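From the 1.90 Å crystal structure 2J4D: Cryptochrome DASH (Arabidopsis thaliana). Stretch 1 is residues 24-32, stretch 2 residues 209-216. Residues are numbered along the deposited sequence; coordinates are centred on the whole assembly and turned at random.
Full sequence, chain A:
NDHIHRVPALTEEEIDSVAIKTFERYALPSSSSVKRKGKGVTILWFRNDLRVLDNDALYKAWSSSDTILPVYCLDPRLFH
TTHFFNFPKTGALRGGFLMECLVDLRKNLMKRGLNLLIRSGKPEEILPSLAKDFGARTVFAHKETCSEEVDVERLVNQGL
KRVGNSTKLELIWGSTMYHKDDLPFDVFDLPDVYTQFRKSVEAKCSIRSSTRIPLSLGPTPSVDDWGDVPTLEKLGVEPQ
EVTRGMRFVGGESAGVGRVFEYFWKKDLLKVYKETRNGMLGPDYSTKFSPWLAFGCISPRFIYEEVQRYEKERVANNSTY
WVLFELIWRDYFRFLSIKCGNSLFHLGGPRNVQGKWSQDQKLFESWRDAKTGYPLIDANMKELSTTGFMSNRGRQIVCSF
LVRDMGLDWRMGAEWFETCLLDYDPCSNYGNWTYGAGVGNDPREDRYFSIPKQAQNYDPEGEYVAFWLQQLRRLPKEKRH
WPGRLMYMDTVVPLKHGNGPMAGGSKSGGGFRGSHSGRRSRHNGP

Stretch 1 (24-32) ERYALPSSS
Stretch 2 (209-216) SSTRIPLS

Stretch 1 leaves a helix and continues as a loop, extended at Ala27 and Leu28, across stretch 2, which has no regular helix or strand. The end-to-end directions of the touching parts, Arg25 to Ser31 and Ser210 to Leu215, differ by 69°. Together the stretches bury 433 Å². The CA atoms of Leu28 and Pro214 lie 4.6 Å apart and set the register.

Glu24 and Arg25 are helical, with phi/psi near -60/-40. The CA-to-CB bond of Glu24 points away, but its O accepts a 3.3 Å backbone hydrogen bond from Ala27 N. The CA-to-CB bond of Arg25 points sideways; chi1 and chi2 are t and chi3 is m. It adds little.

Tyr26 has phi/psi -105/9 and is buried, with chi1 m and chi2 -83°. Its CD1 lies 3.6 Å from Ser210 OG and 3.5 Å from Arg212 NH1. Tyr26 CD1 sits over one face of the Arg212 guanidinium. Arg212 is m at chi1 and chi2, with chi3 142° and chi4 112°. Its NE donates a 2.9 Å hydrogen bond to Ser210 O, which, with a bond from NH2 elsewhere in the structure, helps hold the guanidinium. Arg212 is the residue most covered by stretch 1, at 91 Å². Tyr26 O is 4.0 Å from Ile213 N, and water 1 joins them: it donates to Tyr26 O at 2.5 Å and accepts from Ile213 N at 2.8 Å.

Ala27 turns extended, with phi/psi -62/146. Its CA comes within 3.7 Å of Ile213 O. The CB points away overall but still reaches Leu215 CD2 at 4.0 Å. Leu215 is m,t, and its end comes nearer than its sideways CB direction suggests.

Leu28, phi/psi -71/119, makes the one direct hydrogen bond between the stretches. Leu28 N donates to Ile213 O at 3.1 Å, with an angle of 164°. Its CA-to-CB bond points toward stretch 2, with chi1 -139° and chi2 -151°. Its CG lies 3.8 Å from Arg212 CB, and its CD1 lies 3.9 Å from Pro214 CD. The branched leucine thus packs on the aliphatic base of the arginine and on the apolar proline ring. The CA-to-CB bond of Ile213, extended at -110/134, points away, and its contacts here are through backbone N and O. Water 2 donates to Leu28 O at 2.6 Å and accepts from Leu215 N at 2.9 Å.

Pro29, at -48/-47, bends the chain. Ser31 is poorly ordered. Its OG lies 4.0 Å from Pro214 CB. Water 3 is 2.8 Å from Ser31 OG and donates to Ser216 O at 2.9 Å.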

# COMPACT_ATOMS: atom_id res chain seq x y z
N GLU A 24 -0.39 -2.98 -23.86
CA GLU A 24 0.04 -2.79 -25.23
C GLU A 24 1.04 -1.64 -25.31
O GLU A 24 2.11 -1.77 -25.90
CB GLU A 24 -1.19 -2.47 -26.08
CG GLU A 24 -1.13 -2.95 -27.51
CD GLU A 24 -2.51 -2.96 -28.14
OE1 GLU A 24 -3.10 -1.86 -28.31
OE2 GLU A 24 -3.01 -4.06 -28.46
N ARG A 25 0.70 -0.52 -24.68
CA ARG A 25 1.57 0.65 -24.71
C ARG A 25 2.97 0.41 -24.16
O ARG A 25 3.94 0.97 -24.65
CB ARG A 25 0.93 1.82 -23.94
CG ARG A 25 1.81 3.08 -23.94
CD ARG A 25 1.19 4.23 -23.15
NE ARG A 25 -0.08 4.66 -23.73
CZ ARG A 25 -1.27 4.39 -23.20
NH1 ARG A 25 -1.35 3.70 -22.07
NH2 ARG A 25 -2.37 4.81 -23.81
N TYR A 26 3.09 -0.44 -23.14
CA TYR A 26 4.40 -0.70 -22.54
C TYR A 26 5.04 -2.04 -22.89
O TYR A 26 6.06 -2.41 -22.33
CB TYR A 26 4.27 -0.57 -21.01
CG TYR A 26 3.96 0.84 -20.57
CD1 TYR A 26 4.97 1.79 -20.43
CD2 TYR A 26 2.64 1.25 -20.37
CE1 TYR A 26 4.67 3.13 -20.10
CE2 TYR A 26 2.33 2.57 -20.04
CZ TYR A 26 3.35 3.50 -19.91
OH TYR A 26 3.04 4.81 -19.61
N ALA A 27 4.45 -2.76 -23.84
CA ALA A 27 4.97 -4.07 -24.24
C ALA A 27 6.38 -4.01 -24.82
O ALA A 27 6.75 -3.04 -25.49
CB ALA A 27 4.02 -4.70 -25.25
N LEU A 28 7.17 -5.05 -24.57
CA LEU A 28 8.53 -5.13 -25.09
C LEU A 28 8.40 -5.36 -26.59
O LEU A 28 7.85 -6.37 -27.02
CB LEU A 28 9.28 -6.31 -24.46
CG LEU A 28 10.75 -6.16 -24.03
CD1 LEU A 28 11.43 -7.53 -24.13
CD2 LEU A 28 11.48 -5.17 -24.89
N PRO A 29 8.92 -4.43 -27.41
CA PRO A 29 8.86 -4.51 -28.88
C PRO A 29 9.27 -5.86 -29.44
O PRO A 29 8.60 -6.42 -30.31
CB PRO A 29 9.80 -3.39 -29.32
CG PRO A 29 9.68 -2.39 -28.21
CD PRO A 29 9.73 -3.28 -26.99
N SER A 30 10.39 -6.38 -28.94
CA SER A 30 10.88 -7.67 -29.40
C SER A 30 11.77 -8.34 -28.37
O SER A 30 12.43 -7.68 -27.57
CB SER A 30 11.67 -7.50 -30.70
OG SER A 30 12.27 -8.72 -31.09
N SER A 31 11.74 -9.67 -28.39
CA SER A 31 12.54 -10.47 -27.49
C SER A 31 13.75 -10.95 -28.28
O SER A 31 14.50 -11.80 -27.80
CB SER A 31 11.78 -11.71 -27.02
OG SER A 31 10.38 -11.52 -27.01
N SER A 32 13.93 -10.42 -29.48
CA SER A 32 15.05 -10.83 -30.33
C SER A 32 16.34 -11.13 -29.55
O SER A 32 16.76 -12.28 -29.47
CB SER A 32 15.35 -9.76 -31.40
OG SER A 32 16.13 -8.70 -30.89
N SER A 209 13.23 4.41 -16.70
CA SER A 209 12.06 4.11 -17.53
C SER A 209 11.51 2.81 -16.95
O SER A 209 12.25 2.04 -16.34
CB SER A 209 12.48 3.87 -18.99
OG SER A 209 13.09 5.02 -19.54
N SER A 210 10.22 2.57 -17.13
CA SER A 210 9.64 1.35 -16.60
C SER A 210 10.17 0.19 -17.45
O SER A 210 10.47 0.35 -18.63
CB SER A 210 8.11 1.41 -16.66
OG SER A 210 7.64 1.42 -17.99
N THR A 211 10.31 -0.98 -16.83
CA THR A 211 10.81 -2.15 -17.54
C THR A 211 9.73 -2.72 -18.47
O THR A 211 8.59 -2.95 -18.05
CB THR A 211 11.27 -3.23 -16.54
OG1 THR A 211 12.38 -2.73 -15.79
CG2 THR A 211 11.69 -4.51 -17.26
N ARG A 212 10.09 -2.94 -19.74
CA ARG A 212 9.15 -3.47 -20.72
C ARG A 212 9.11 -4.99 -20.65
O ARG A 212 10.15 -5.64 -20.63
CB ARG A 212 9.54 -3.04 -22.14
CG ARG A 212 9.66 -1.54 -22.30
CD ARG A 212 8.48 -0.82 -21.68
NE ARG A 212 8.89 0.42 -21.04
CZ ARG A 212 8.57 1.63 -21.46
NH1 ARG A 212 7.81 1.78 -22.54
NH2 ARG A 212 9.02 2.70 -20.82
N ILE A 213 7.90 -5.53 -20.62
CA ILE A 213 7.69 -6.96 -20.51
C ILE A 213 7.14 -7.55 -21.80
O ILE A 213 6.21 -7.01 -22.40
CB ILE A 213 6.68 -7.25 -19.37
CG1 ILE A 213 7.15 -6.62 -18.06
CG2 ILE A 213 6.48 -8.75 -19.22
CD1 ILE A 213 8.49 -7.15 -17.52
N PRO A 214 7.71 -8.68 -22.26
CA PRO A 214 7.23 -9.29 -23.50
C PRO A 214 5.81 -9.83 -23.38
O PRO A 214 5.36 -10.18 -22.29
CB PRO A 214 8.25 -10.40 -23.77
CG PRO A 214 8.77 -10.74 -22.41
CD PRO A 214 8.90 -9.38 -21.75
N LEU A 215 5.11 -9.90 -24.51
CA LEU A 215 3.73 -10.39 -24.52
C LEU A 215 3.67 -11.90 -24.33
O LEU A 215 2.65 -12.44 -23.93
CB LEU A 215 3.05 -10.00 -25.83
CG LEU A 215 2.77 -8.50 -25.98
CD1 LEU A 215 2.13 -8.22 -27.33
CD2 LEU A 215 1.86 -8.05 -24.85
N SER A 216 4.78 -12.58 -24.62
CA SER A 216 4.85 -14.03 -24.47
C SER A 216 5.91 -14.35 -23.43
O SER A 216 7.09 -14.04 -23.62
CB SER A 216 5.24 -14.67 -25.81
OG SER A 216 5.59 -16.03 -25.64
O HOH W 1 5.57 -4.00 -20.41
O HOH W 2 6.59 -8.67 -26.73
O HOH W 3 8.83 -13.53 -25.89